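PDB 5M11: immunoreactive 84kD antigen PG93 from Porphyromonas gingivalis, which serves as an essential surface component of the type-IX secretion system and binds calcium and zinc ions. Local coordinates for residues I374-N380 against V424-D430; V442-I446 against S458-V464; G479-I485 against G496-D502; V517-R523 against T567-V571. All blocks are in the same frame, centred on the assembly; numbering follows the deposited sequence.

Contact 1: I374-N380 against V424-D430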
loop_
_atom_site.group_PDB
_atom_site.type_symbol
_atom_site.label_atom_id
_atom_site.label_comp_id
_atom_site.label_asym_id
_atom_site.label_seq_id
_atom_site.Cartn_x
_atom_site.Cartn_y
_atom_site.Cartn_z
ATOM N N ILE A 374 17.009 -0.607 -0.797
ATOM C CA ILE A 374 16.355 0.381 -1.662
ATOM C C ILE A 374 16.436 0.121 -3.196
ATOM O O ILE A 374 15.765 0.850 -3.946
ATOM C CB ILE A 374 16.902 1.795 -1.347
ATOM C CG1 ILE A 374 18.434 1.801 -1.273
ATOM C CG2 ILE A 374 16.277 2.349 -0.076
ATOM C CD1 ILE A 374 18.984 2.956 -1.779
ATOM N N ASP A 375 17.241 -0.858 -3.667
ATOM C CA ASP A 375 17.304 -1.155 -5.103
ATOM C C ASP A 375 17.614 -2.637 -5.370
ATOM O O ASP A 375 18.323 -3.298 -4.608
ATOM C CB ASP A 375 18.302 -0.245 -5.863
ATOM C CG ASP A 375 17.899 0.164 -7.290
ATOM O OD1 ASP A 375 17.040 -0.526 -7.903
ATOM O OD2 ASP A 375 18.468 1.148 -7.806
ATOM N N ILE A 376 17.030 -3.146 -6.458
ATOM C CA ILE A 376 17.184 -4.509 -6.946
ATOM C C ILE A 376 17.812 -4.467 -8.332
ATOM O O ILE A 376 17.613 -3.501 -9.088
ATOM C CB ILE A 376 15.826 -5.278 -6.984
ATOM C CG1 ILE A 376 14.879 -4.915 -5.789
ATOM C CG2 ILE A 376 16.038 -6.804 -7.103
ATOM C CD1 ILE A 376 15.232 -5.507 -4.384
ATOM N N ALA A 377 18.592 -5.516 -8.652
ATOM C CA ALA A 377 19.195 -5.750 -9.958
ATOM C C ALA A 377 19.170 -7.237 -10.193
ATOM O O ALA A 377 19.775 -7.976 -9.429
ATOM C CB ALA A 377 20.608 -5.187 -10.033
ATOM N N VAL A 378 18.390 -7.685 -11.178
ATOM C CA VAL A 378 18.226 -9.103 -11.511
ATOM C C VAL A 378 19.132 -9.453 -12.689
ATOM O O VAL A 378 19.192 -8.698 -13.662
ATOM C CB VAL A 378 16.746 -9.437 -11.842
ATOM C CG1 VAL A 378 16.538 -10.938 -11.964
ATOM C CG2 VAL A 378 15.804 -8.846 -10.812
ATOM N N SER A 379 19.795 -10.605 -12.640
ATOM C CA SER A 379 20.622 -10.993 -13.770
ATOM C C SER A 379 19.743 -11.458 -14.941
ATOM O O SER A 379 18.555 -11.731 -14.763
ATOM C CB SER A 379 21.604 -12.086 -13.373
ATOM O OG SER A 379 20.911 -13.288 -13.092
ATOM N N ASN A 380 20.334 -11.479 -16.148
ATOM C CA ASN A 380 19.744 -11.977 -17.393
ATOM C C ASN A 380 19.976 -13.481 -17.398
ATOM O O ASN A 380 21.097 -13.923 -17.127
ATOM C CB ASN A 380 20.390 -11.298 -18.629
ATOM C CG ASN A 380 21.346 -10.136 -18.353
ATOM O OD1 ASN A 380 20.931 -9.052 -17.928
ATOM N ND2 ASN A 380 22.642 -10.323 -18.635
ATOM N N VAL A 424 24.401 2.027 -1.211
ATOM C CA VAL A 424 24.329 1.550 -2.601
ATOM C C VAL A 424 22.924 1.754 -3.231
ATOM O O VAL A 424 21.963 1.090 -2.821
ATOM C CB VAL A 424 24.738 0.032 -2.678
ATOM C CG1 VAL A 424 24.842 -0.459 -4.124
ATOM C CG2 VAL A 424 26.034 -0.255 -1.923
ATOM N N LYS A 425 22.839 2.607 -4.271
ATOM C CA LYS A 425 21.613 2.846 -5.051
ATOM C C LYS A 425 21.958 2.852 -6.561
ATOM O O LYS A 425 23.140 2.837 -6.884
ATOM C CB LYS A 425 20.890 4.147 -4.627
ATOM C CG LYS A 425 19.453 4.154 -5.122
ATOM C CD LYS A 425 18.599 5.346 -4.784
ATOM C CE LYS A 425 17.217 4.996 -5.314
ATOM N NZ LYS A 425 16.191 6.021 -5.019
ATOM N N ALA A 426 20.943 2.860 -7.477
ATOM C CA ALA A 426 21.069 2.870 -8.952
ATOM C C ALA A 426 21.891 1.664 -9.505
ATOM O O ALA A 426 22.833 1.860 -10.286
ATOM C CB ALA A 426 21.664 4.190 -9.432
ATOM N N ILE A 427 21.494 0.414 -9.132
ATOM C CA ILE A 427 22.178 -0.824 -9.570
ATOM C C ILE A 427 21.464 -1.486 -10.757
ATOM O O ILE A 427 20.248 -1.713 -10.703
ATOM C CB ILE A 427 22.417 -1.869 -8.436
ATOM C CG1 ILE A 427 21.125 -2.173 -7.620
ATOM C CG2 ILE A 427 23.573 -1.426 -7.554
ATOM C CD1 ILE A 427 21.147 -3.483 -6.761
ATOM N N ALA A 428 22.240 -1.845 -11.805
ATOM C CA ALA A 428 21.715 -2.528 -12.988
ATOM C C ALA A 428 22.764 -3.476 -13.578
ATOM O O ALA A 428 23.935 -3.411 -13.200
ATOM C CB ALA A 428 21.270 -1.508 -14.025
ATOM N N PHE A 429 22.331 -4.378 -14.483
ATOM C CA PHE A 429 23.195 -5.335 -15.199
ATOM C C PHE A 429 23.345 -4.937 -16.674
ATOM O O PHE A 429 22.381 -4.448 -17.283
ATOM C CB PHE A 429 22.628 -6.774 -15.122
ATOM C CG PHE A 429 22.960 -7.580 -13.890
ATOM C CD1 PHE A 429 24.142 -8.302 -13.808
ATOM C CD2 PHE A 429 22.063 -7.663 -12.830
ATOM C CE1 PHE A 429 24.431 -9.075 -12.676
ATOM C CE2 PHE A 429 22.353 -8.439 -11.694
ATOM C CZ PHE A 429 23.532 -9.138 -11.625
ATOM N N ASP A 430 24.519 -5.193 -17.272
ATOM C CA ASP A 430 24.683 -4.885 -18.697
ATOM C C ASP A 430 24.351 -6.124 -19.547
ATOM O O ASP A 430 24.087 -7.203 -19.001
ATOM C CB ASP A 430 26.076 -4.302 -19.023
ATOM C CG ASP A 430 27.276 -5.174 -18.726
ATOM O OD1 ASP A 430 27.111 -6.409 -18.654
ATOM O OD2 ASP A 430 28.399 -4.630 -18.659
#

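Contact 2: V442-I446 against S458-V464. With ZN (zinc ion), chain G.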
loop_
_atom_site.group_PDB
_atom_site.type_symbol
_atom_site.label_atom_id
_atom_site.label_comp_id
_atom_site.label_asym_id
_atom_site.label_seq_id
_atom_site.Cartn_x
_atom_site.Cartn_y
_atom_site.Cartn_z
ATOM N N VAL A 442 30.819 9.323 -1.641
ATOM C CA VAL A 442 32.204 8.817 -1.784
ATOM C C VAL A 442 32.798 9.300 -3.104
ATOM O O VAL A 442 32.029 9.559 -4.038
ATOM C CB VAL A 442 32.345 7.266 -1.682
ATOM C CG1 VAL A 442 32.292 6.778 -0.243
ATOM C CG2 VAL A 442 31.344 6.528 -2.562
ATOM N N GLY A 443 34.142 9.346 -3.180
ATOM C CA GLY A 443 34.909 9.733 -4.367
ATOM C C GLY A 443 34.631 8.906 -5.616
ATOM O O GLY A 443 33.977 9.399 -6.541
ATOM N N LYS A 444 35.111 7.625 -5.646
ATOM C CA LYS A 444 34.928 6.668 -6.753
ATOM C C LYS A 444 33.484 6.142 -6.715
ATOM O O LYS A 444 33.202 5.006 -6.297
ATOM C CB LYS A 444 35.963 5.531 -6.680
ATOM C CG LYS A 444 37.405 5.951 -6.944
ATOM C CD LYS A 444 38.404 4.906 -6.459
ATOM C CE LYS A 444 38.849 3.969 -7.559
ATOM N NZ LYS A 444 39.088 2.582 -7.065
ATOM N N ASN A 445 32.574 7.026 -7.144
ATOM C CA ASN A 445 31.123 6.907 -7.149
ATOM C C ASN A 445 30.572 5.712 -7.912
ATOM O O ASN A 445 29.769 4.970 -7.359
ATOM C CB ASN A 445 30.519 8.185 -7.744
ATOM C CG ASN A 445 30.161 9.248 -6.736
ATOM O OD1 ASN A 445 30.212 10.426 -7.050
ATOM N ND2 ASN A 445 29.740 8.877 -5.522
ATOM N N ILE A 446 30.937 5.588 -9.203
ATOM C CA ILE A 446 30.459 4.579 -10.155
ATOM C C ILE A 446 31.314 3.307 -10.074
ATOM O O ILE A 446 32.541 3.400 -10.048
ATOM C CB ILE A 446 30.481 5.205 -11.585
ATOM C CG1 ILE A 446 29.603 6.503 -11.653
ATOM C CG2 ILE A 446 30.033 4.183 -12.630
ATOM C CD1 ILE A 446 30.146 7.611 -12.483
ATOM N N SER A 458 36.081 0.493 -9.918
ATOM C CA SER A 458 35.341 1.707 -9.570
ATOM C C SER A 458 36.058 2.919 -10.149
ATOM O O SER A 458 37.284 2.898 -10.346
ATOM C CB SER A 458 35.134 1.849 -8.063
ATOM O OG SER A 458 36.344 1.692 -7.346
ATOM N N PHE A 459 35.270 3.942 -10.488
ATOM C CA PHE A 459 35.739 5.201 -11.052
ATOM C C PHE A 459 34.701 6.296 -10.802
ATOM O O PHE A 459 33.681 6.041 -10.162
ATOM C CB PHE A 459 36.033 5.045 -12.565
ATOM C CG PHE A 459 34.860 4.634 -13.433
ATOM C CD1 PHE A 459 33.979 5.587 -13.941
ATOM C CD2 PHE A 459 34.675 3.309 -13.796
ATOM C CE1 PHE A 459 32.903 5.215 -14.748
ATOM C CE2 PHE A 459 33.610 2.942 -14.629
ATOM C CZ PHE A 459 32.737 3.903 -15.104
ATOM N N SER A 460 34.950 7.506 -11.341
ATOM C CA SER A 460 34.037 8.646 -11.296
ATOM C C SER A 460 34.435 9.709 -12.316
ATOM O O SER A 460 35.435 9.561 -13.034
ATOM C CB SER A 460 33.980 9.261 -9.902
ATOM O OG SER A 460 32.789 10.022 -9.792
ATOM N N TYR A 461 33.641 10.786 -12.373
ATOM C CA TYR A 461 33.900 11.958 -13.194
ATOM C C TYR A 461 33.839 13.164 -12.248
ATOM O O TYR A 461 32.839 13.289 -11.545
ATOM C CB TYR A 461 32.902 12.041 -14.348
ATOM C CG TYR A 461 32.817 10.770 -15.167
ATOM C CD1 TYR A 461 33.809 10.443 -16.090
ATOM C CD2 TYR A 461 31.738 9.893 -15.024
ATOM C CE1 TYR A 461 33.733 9.275 -16.852
ATOM C CE2 TYR A 461 31.645 8.729 -15.788
ATOM C CZ TYR A 461 32.637 8.431 -16.711
ATOM O OH TYR A 461 32.544 7.297 -17.481
ATOM N N PRO A 462 34.911 13.994 -12.125
ATOM C CA PRO A 462 34.913 15.097 -11.127
ATOM C C PRO A 462 33.611 15.904 -10.972
ATOM O O PRO A 462 33.257 16.266 -9.844
ATOM C CB PRO A 462 36.037 16.012 -11.612
ATOM C CG PRO A 462 36.956 15.133 -12.366
ATOM C CD PRO A 462 36.201 13.922 -12.844
ATOM N N ASP A 463 32.902 16.170 -12.086
ATOM C CA ASP A 463 31.626 16.901 -12.121
ATOM C C ASP A 463 30.488 16.151 -11.322
ATOM O O ASP A 463 29.613 16.816 -10.774
ATOM C CB ASP A 463 31.190 17.208 -13.584
ATOM C CG ASP A 463 31.821 16.339 -14.675
ATOM O OD1 ASP A 463 32.962 16.653 -15.107
ATOM O OD2 ASP A 463 31.183 15.342 -15.081
ATOM N N VAL A 464 30.533 14.799 -11.224
ATOM C CA VAL A 464 29.546 13.979 -10.483
ATOM C C VAL A 464 30.135 13.318 -9.201
ATOM O O VAL A 464 29.365 12.743 -8.431
ATOM C CB VAL A 464 28.844 12.885 -11.339
ATOM C CG1 VAL A 464 27.872 13.487 -12.343
ATOM C CG2 VAL A 464 29.844 11.938 -12.006
HETATM ZN ZN ZN G . 31.699 15.807 -17.043
#

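Contact 3: G479-I485 against G496-D502. With CA (calcium ion), chain B.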
loop_
_atom_site.group_PDB
_atom_site.type_symbol
_atom_site.label_atom_id
_atom_site.label_comp_id
_atom_site.label_asym_id
_atom_site.label_seq_id
_atom_site.Cartn_x
_atom_site.Cartn_y
_atom_site.Cartn_z
ATOM N N GLY A 479 25.059 0.760 -25.003
ATOM C CA GLY A 479 25.935 0.721 -23.834
ATOM C C GLY A 479 25.973 1.955 -22.956
ATOM O O GLY A 479 26.564 1.911 -21.873
ATOM N N ASP A 480 25.364 3.067 -23.416
ATOM C CA ASP A 480 25.281 4.319 -22.656
ATOM C C ASP A 480 24.551 4.076 -21.339
ATOM O O ASP A 480 23.594 3.291 -21.300
ATOM C CB ASP A 480 24.546 5.401 -23.474
ATOM C CG ASP A 480 25.321 5.995 -24.628
ATOM O OD1 ASP A 480 26.244 5.317 -25.143
ATOM O OD2 ASP A 480 24.982 7.124 -25.045
ATOM N N LYS A 481 25.010 4.717 -20.260
ATOM C CA LYS A 481 24.389 4.543 -18.950
ATOM C C LYS A 481 23.877 5.874 -18.480
ATOM O O LYS A 481 24.640 6.839 -18.441
ATOM C CB LYS A 481 25.376 3.919 -17.943
ATOM C CG LYS A 481 25.767 2.492 -18.310
ATOM C CD LYS A 481 27.178 2.148 -17.896
ATOM C CE LYS A 481 27.584 0.767 -18.365
ATOM N NZ LYS A 481 28.141 0.783 -19.742
ATOM N N TRP A 482 22.568 5.946 -18.188
ATOM C CA TRP A 482 21.904 7.161 -17.693
ATOM C C TRP A 482 21.631 6.986 -16.234
ATOM O O TRP A 482 21.048 5.971 -15.840
ATOM C CB TRP A 482 20.591 7.471 -18.456
ATOM C CG TRP A 482 20.748 7.788 -19.922
ATOM C CD1 TRP A 482 21.475 7.088 -20.836
ATOM C CD2 TRP A 482 20.068 8.822 -20.659
ATOM N NE1 TRP A 482 21.365 7.675 -22.077
ATOM C CE2 TRP A 482 20.481 8.716 -22.005
ATOM C CE3 TRP A 482 19.173 9.846 -20.306
ATOM C CZ2 TRP A 482 20.036 9.590 -22.997
ATOM C CZ3 TRP A 482 18.728 10.707 -21.289
ATOM C CH2 TRP A 482 19.166 10.585 -22.617
ATOM N N VAL A 483 22.101 7.930 -15.413
ATOM C CA VAL A 483 21.858 7.908 -13.966
ATOM C C VAL A 483 21.313 9.278 -13.558
ATOM O O VAL A 483 21.973 10.269 -13.840
ATOM C CB VAL A 483 23.089 7.500 -13.084
ATOM C CG1 VAL A 483 22.630 6.958 -11.741
ATOM C CG2 VAL A 483 23.978 6.467 -13.765
ATOM N N ASN A 484 20.130 9.333 -12.902
ATOM C CA ASN A 484 19.542 10.583 -12.389
ATOM C C ASN A 484 20.202 10.992 -11.056
ATOM O O ASN A 484 20.706 10.132 -10.344
ATOM C CB ASN A 484 18.000 10.510 -12.239
ATOM C CG ASN A 484 17.412 9.368 -11.431
ATOM O OD1 ASN A 484 17.474 8.191 -11.801
ATOM N ND2 ASN A 484 16.656 9.708 -10.411
ATOM N N ILE A 485 20.236 12.306 -10.745
ATOM C CA ILE A 485 20.837 12.816 -9.492
ATOM C C ILE A 485 19.722 13.159 -8.510
ATOM O O ILE A 485 18.933 14.077 -8.764
ATOM C CB ILE A 485 21.815 14.038 -9.670
ATOM C CG1 ILE A 485 22.646 13.981 -11.000
ATOM C CG2 ILE A 485 22.721 14.239 -8.431
ATOM C CD1 ILE A 485 23.690 12.949 -11.161
ATOM N N GLY A 496 20.955 16.802 -11.875
ATOM C CA GLY A 496 20.670 16.604 -13.290
ATOM C C GLY A 496 20.541 15.139 -13.637
ATOM O O GLY A 496 19.828 14.387 -12.962
ATOM N N VAL A 497 21.242 14.732 -14.696
ATOM C CA VAL A 497 21.371 13.368 -15.213
ATOM C C VAL A 497 22.808 13.215 -15.716
ATOM O O VAL A 497 23.349 14.141 -16.326
ATOM C CB VAL A 497 20.345 13.047 -16.347
ATOM C CG1 VAL A 497 20.614 11.691 -17.004
ATOM C CG2 VAL A 497 18.907 13.140 -15.863
ATOM N N LEU A 498 23.410 12.049 -15.488
ATOM C CA LEU A 498 24.726 11.741 -16.020
ATOM C C LEU A 498 24.613 10.572 -17.021
ATOM O O LEU A 498 24.125 9.482 -16.680
ATOM C CB LEU A 498 25.740 11.444 -14.897
ATOM C CG LEU A 498 27.009 10.691 -15.295
ATOM C CD1 LEU A 498 28.066 11.621 -15.884
ATOM C CD2 LEU A 498 27.557 9.942 -14.132
ATOM N N ILE A 499 25.038 10.825 -18.263
ATOM C CA ILE A 499 25.098 9.818 -19.323
ATOM C C ILE A 499 26.575 9.497 -19.482
ATOM O O ILE A 499 27.372 10.431 -19.553
ATOM C CB ILE A 499 24.436 10.288 -20.660
ATOM C CG1 ILE A 499 23.023 10.858 -20.446
ATOM C CG2 ILE A 499 24.447 9.202 -21.747
ATOM C CD1 ILE A 499 22.977 12.352 -20.539
ATOM N N PHE A 500 26.955 8.207 -19.481
ATOM C CA PHE A 500 28.359 7.841 -19.660
ATOM C C PHE A 500 28.534 6.456 -20.284
ATOM O O PHE A 500 27.667 5.590 -20.126
ATOM C CB PHE A 500 29.126 7.919 -18.336
ATOM C CG PHE A 500 28.699 6.919 -17.304
ATOM C CD1 PHE A 500 29.410 5.739 -17.121
ATOM C CD2 PHE A 500 27.607 7.171 -16.480
ATOM C CE1 PHE A 500 29.016 4.810 -16.160
ATOM C CE2 PHE A 500 27.210 6.241 -15.525
ATOM C CZ PHE A 500 27.915 5.061 -15.377
ATOM N N ASN A 501 29.672 6.260 -20.989
ATOM C CA ASN A 501 30.042 5.000 -21.626
ATOM C C ASN A 501 31.491 4.670 -21.304
ATOM O O ASN A 501 32.408 5.363 -21.735
ATOM C CB ASN A 501 29.810 5.032 -23.137
ATOM C CG ASN A 501 29.625 3.662 -23.730
ATOM O OD1 ASN A 501 30.534 2.822 -23.733
ATOM N ND2 ASN A 501 28.441 3.410 -24.254
ATOM N N ASP A 502 31.675 3.605 -20.515
ATOM C CA ASP A 502 32.944 3.053 -20.038
ATOM C C ASP A 502 33.867 2.576 -21.183
ATOM O O ASP A 502 35.054 2.352 -20.945
ATOM C CB ASP A 502 32.637 1.871 -19.111
ATOM C CG ASP A 502 31.964 0.716 -19.827
ATOM O OD1 ASP A 502 30.858 0.931 -20.403
ATOM O OD2 ASP A 502 32.552 -0.398 -19.841
HETATM CA CA CA B . 37.215 2.970 -20.132
#

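Contact 4: V517-R523 against T567-V571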
loop_
_atom_site.group_PDB
_atom_site.type_symbol
_atom_site.label_atom_id
_atom_site.label_comp_id
_atom_site.label_asym_id
_atom_site.label_seq_id
_atom_site.Cartn_x
_atom_site.Cartn_y
_atom_site.Cartn_z
ATOM N N VAL A 517 24.496 16.445 -17.745
ATOM C CA VAL A 517 23.452 17.397 -18.115
ATOM C C VAL A 517 22.661 17.773 -16.828
ATOM O O VAL A 517 21.675 17.131 -16.459
ATOM C CB VAL A 517 22.574 16.932 -19.329
ATOM C CG1 VAL A 517 22.058 15.521 -19.168
ATOM C CG2 VAL A 517 21.443 17.898 -19.645
ATOM N N GLU A 518 23.176 18.823 -16.135
ATOM C CA GLU A 518 22.652 19.440 -14.915
ATOM C C GLU A 518 21.220 19.932 -15.150
ATOM O O GLU A 518 20.381 19.817 -14.254
ATOM C CB GLU A 518 23.570 20.594 -14.485
ATOM C CG GLU A 518 23.270 21.162 -13.107
ATOM C CD GLU A 518 23.571 22.640 -12.911
ATOM O OE1 GLU A 518 23.046 23.224 -11.935
ATOM O OE2 GLU A 518 24.329 23.217 -13.725
ATOM N N GLN A 519 20.946 20.458 -16.364
ATOM C CA GLN A 519 19.624 20.927 -16.797
ATOM C C GLN A 519 19.453 20.733 -18.307
ATOM O O GLN A 519 20.349 21.072 -19.096
ATOM C CB GLN A 519 19.377 22.400 -16.400
ATOM C CG GLN A 519 17.938 22.904 -16.621
ATOM C CD GLN A 519 16.899 22.401 -15.635
ATOM O OE1 GLN A 519 15.703 22.372 -15.940
ATOM N NE2 GLN A 519 17.302 22.025 -14.421
ATOM N N PHE A 520 18.293 20.171 -18.689
ATOM C CA PHE A 520 17.885 19.914 -20.073
ATOM C C PHE A 520 17.273 21.173 -20.702
ATOM O O PHE A 520 16.862 22.087 -19.984
ATOM C CB PHE A 520 16.872 18.746 -20.140
ATOM C CG PHE A 520 17.476 17.362 -20.070
ATOM C CD1 PHE A 520 17.825 16.680 -21.228
ATOM C CD2 PHE A 520 17.679 16.735 -18.849
ATOM C CE1 PHE A 520 18.376 15.399 -21.162
ATOM C CE2 PHE A 520 18.226 15.453 -18.785
ATOM C CZ PHE A 520 18.560 14.792 -19.941
ATOM N N VAL A 521 17.207 21.198 -22.042
ATOM C CA VAL A 521 16.671 22.312 -22.816
ATOM C C VAL A 521 15.579 21.856 -23.788
ATOM O O VAL A 521 15.506 20.676 -24.127
ATOM C CB VAL A 521 17.784 23.079 -23.589
ATOM C CG1 VAL A 521 18.711 23.827 -22.635
ATOM C CG2 VAL A 521 18.572 22.157 -24.526
ATOM N N ASN A 522 14.753 22.805 -24.256
ATOM C CA ASN A 522 13.750 22.546 -25.284
ATOM C C ASN A 522 14.379 22.870 -26.669
ATOM O O ASN A 522 15.578 23.182 -26.743
ATOM C CB ASN A 522 12.481 23.367 -25.023
ATOM C CG ASN A 522 12.595 24.861 -25.256
ATOM O OD1 ASN A 522 13.650 25.482 -25.067
ATOM N ND2 ASN A 522 11.493 25.483 -25.652
ATOM N N ARG A 523 13.568 22.819 -27.755
ATOM C CA ARG A 523 14.003 23.111 -29.132
ATOM C C ARG A 523 14.541 24.521 -29.259
ATOM O O ARG A 523 15.439 24.754 -30.065
ATOM C CB ARG A 523 12.849 22.917 -30.149
ATOM C CG ARG A 523 12.301 21.478 -30.269
ATOM C CD ARG A 523 13.161 20.511 -31.093
ATOM N NE ARG A 523 13.114 20.769 -32.538
ATOM C CZ ARG A 523 13.577 19.934 -33.465
ATOM N NH1 ARG A 523 14.116 18.773 -33.116
ATOM N NH2 ARG A 523 13.497 20.251 -34.750
ATOM N N THR A 567 23.498 20.348 -26.520
ATOM C CA THR A 567 22.893 19.893 -25.249
ATOM C C THR A 567 21.588 19.171 -25.599
ATOM O O THR A 567 20.798 19.732 -26.358
ATOM C CB THR A 567 22.684 21.056 -24.243
ATOM O OG1 THR A 567 23.913 21.770 -24.068
ATOM C CG2 THR A 567 22.147 20.582 -22.874
ATOM N N PRO A 568 21.352 17.935 -25.102
ATOM C CA PRO A 568 20.136 17.199 -25.498
ATOM C C PRO A 568 18.843 17.984 -25.338
ATOM O O PRO A 568 18.645 18.689 -24.341
ATOM C CB PRO A 568 20.136 15.957 -24.591
ATOM C CG PRO A 568 21.228 16.184 -23.574
ATOM C CD PRO A 568 22.209 17.108 -24.231
ATOM N N ILE A 569 17.982 17.872 -26.364
ATOM C CA ILE A 569 16.671 18.502 -26.427
ATOM C C ILE A 569 15.621 17.533 -25.852
ATOM O O ILE A 569 15.513 16.372 -26.278
ATOM C CB ILE A 569 16.318 18.973 -27.864
ATOM C CG1 ILE A 569 17.376 19.960 -28.408
ATOM C CG2 ILE A 569 14.905 19.579 -27.920
ATOM C CD1 ILE A 569 17.642 19.875 -29.908
ATOM N N ALA A 570 14.872 18.046 -24.846
ATOM C CA ALA A 570 13.747 17.427 -24.142
ATOM C C ALA A 570 12.463 18.001 -24.677
ATOM O O ALA A 570 12.363 19.215 -24.862
ATOM C CB ALA A 570 13.850 17.688 -22.650
ATOM N N VAL A 571 11.498 17.130 -24.971
ATOM C CA VAL A 571 10.191 17.524 -25.501
ATOM C C VAL A 571 9.135 17.375 -24.404
ATOM O O VAL A 571 8.906 16.254 -23.916
ATOM C CB VAL A 571 9.796 16.714 -26.773
ATOM C CG1 VAL A 571 8.404 17.101 -27.271
ATOM C CG2 VAL A 571 10.833 16.853 -27.886
#

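Contact 1: I374-N380 against V424-D430
Strands 374-378 and 427-429 run side by side at 6° and 5.8 Å between axes, yet side chains rather than a backbone ladder join them. I374 and D375 both face G389 in a classic beta bulge, and both direct their CB toward 424-430. D375, with chi1 at -144°, between the usual wells, sets OD2 3.0 Å from A426 N and 3.4 Å from I427 N, the latter a weak hydrogen bond at the corner where the chain turns. I427 adopts p,t, which carries CD1 to 3.7 Å from A377 CB. F429, with chi1 m, lays its ring against the chain at 377-379: S379 CA sits over the face in a CH-pi contact 3.9 Å from the centroid. I374 CD1 reaches K425 CG at 3.6 Å; the K425 side chain, all-t, hydrogen-bonds through NZ to Y317 OH. At the C-terminal ends N380 ND2 gives D430 O a weak 3.5 Å hydrogen bond. Two successive propeller blades are thus held chiefly by apolar packing, with weak polar links toward the ends.

Contact 2: V442-I446 against S458-V464
An antiparallel hydrogen-bonded pair, I446 with F459, fixes the backbones: F459 N donates to I446 O (2.8 Å) and I446 N to F459 O (2.9 Å). Just before it K444 centres an inverse gamma turn, and N445 and I446 both face F459 in a classic beta bulge, where the loop enters strand 446-450. Among the side chains, I446 is the hub. Its CB lies over one face of the F459 ring and its CG2 is 3.7 Å from F459 CZ, while CD1 reaches Y461 CD2 at 3.8 Å and V464 CG2 at 4.4 Å. On the solvent side K444 NZ donates a 2.9 Å hydrogen bond to S458 OG. Past this patch, D463 chelates zinc through OD1 (2.5 Å) and OD2 (2.1 Å), H514 being the other protein ligand; Y461 stacks on H514 and hydrogen-bonds D512. Here the two last strands of a four-stranded antiparallel propeller blade meet, and the chain leaving the outermost one carries a zinc ligand to the next blade.

Contact 3: G479-I485 against G496-D502
Backbone hydrogen bonds zip strands 481-485 and 497-501 into an antiparallel hairpin, their axes 4.6 Å apart at 163°. K481 N to F500 O (2.8 Å), F500 N to K481 O (2.9 Å), V483 N to L498 O and L498 N to V483 O (both 2.8 Å) mark the hydrogen-bonded pairs, and I485 N to G496 O (3.1 Å) continues the ladder. At the non-hydrogen-bonded pair W482-I499, I499 CA makes a 3.1 Å CA-H...O contact with K481 O. Aromatic contacts occupy both faces. I499 CG1 sits 3.6 Å from the centroid of the W482 five-membered ring; on the other face K481 CB lies 3.9 Å from that of F500, whose edge meets V483. Polar side chains close one end: N501 ND2 donates to D480 OD1 (3.0 Å), and K481 NZ bonds G479 O (2.9 Å) and forms a salt bridge with D502 OD1 (2.8 Å). D502 O binds calcium at 2.4 Å. The lysine therefore balances the D502 carboxylate while that residue's carbonyl serves the metal.

Contact 4: V517-R523 against T567-V571
P568 and F520 form the apolar centre, with F520 CE1 3.8 Å from P568 CG. A570 CB approaches F520 CB to 4.1 Å, and V517 CG2 extends the patch to P568 CG and T567 CG2, both at 4.3 Å. V555, from strand 551-555, touches both F520 and P568, while V497 flanks F520 and V517, so this small core continues into the sheets that bear the two segments. V521 packs against the chain as much as against side chains, its CG2 lying 3.5 Å from P568 O and 4.2 Å from T567 CG2. The contact lies between successive blades of a beta-propeller: 517-523 leads from the outermost strand 513-517 toward strand 533-538, which begins the next sheet, and 567-571 enters strand 570-575 of that sheet. A single bridge of V521 with I569 joins their backbones, through a nearly straight hydrogen bond from A570 N to V521 O (2.8 Å, 175°) and a CA-H...O contact from I569 CA to the same V521 O (3.4 Å). Farther out, I569 CG2 rests 3.7 Å from R523 CD. At the polar edge N522 points its CA-to-CB bond away from 567-571, and its OD1 accepts a hydrogen bond from A526 N.

The four contacts follow one another along the chain and step through consecutive propeller blades. Contacts 1 and 2 share the sheet containing strand 422-429 but do not touch, their centres being about 18 Å apart. Contact 3, in the next blade, meets both: A426 CB packs on V483 CG1 at 3.7 Å, and I446 CG2 lies 3.6 Å from F500 CZ. Its strand 497-501 also borders contact 4, where V497 O and V517 N are 2.9 Å apart, a probable hydrogen bond. Contacts 2 and 3 each hold a metal ligand: the zinc held by D463 lies about 6 Å from the L498 side chain, and the calcium bound by D502 about 7 Å from that of F459.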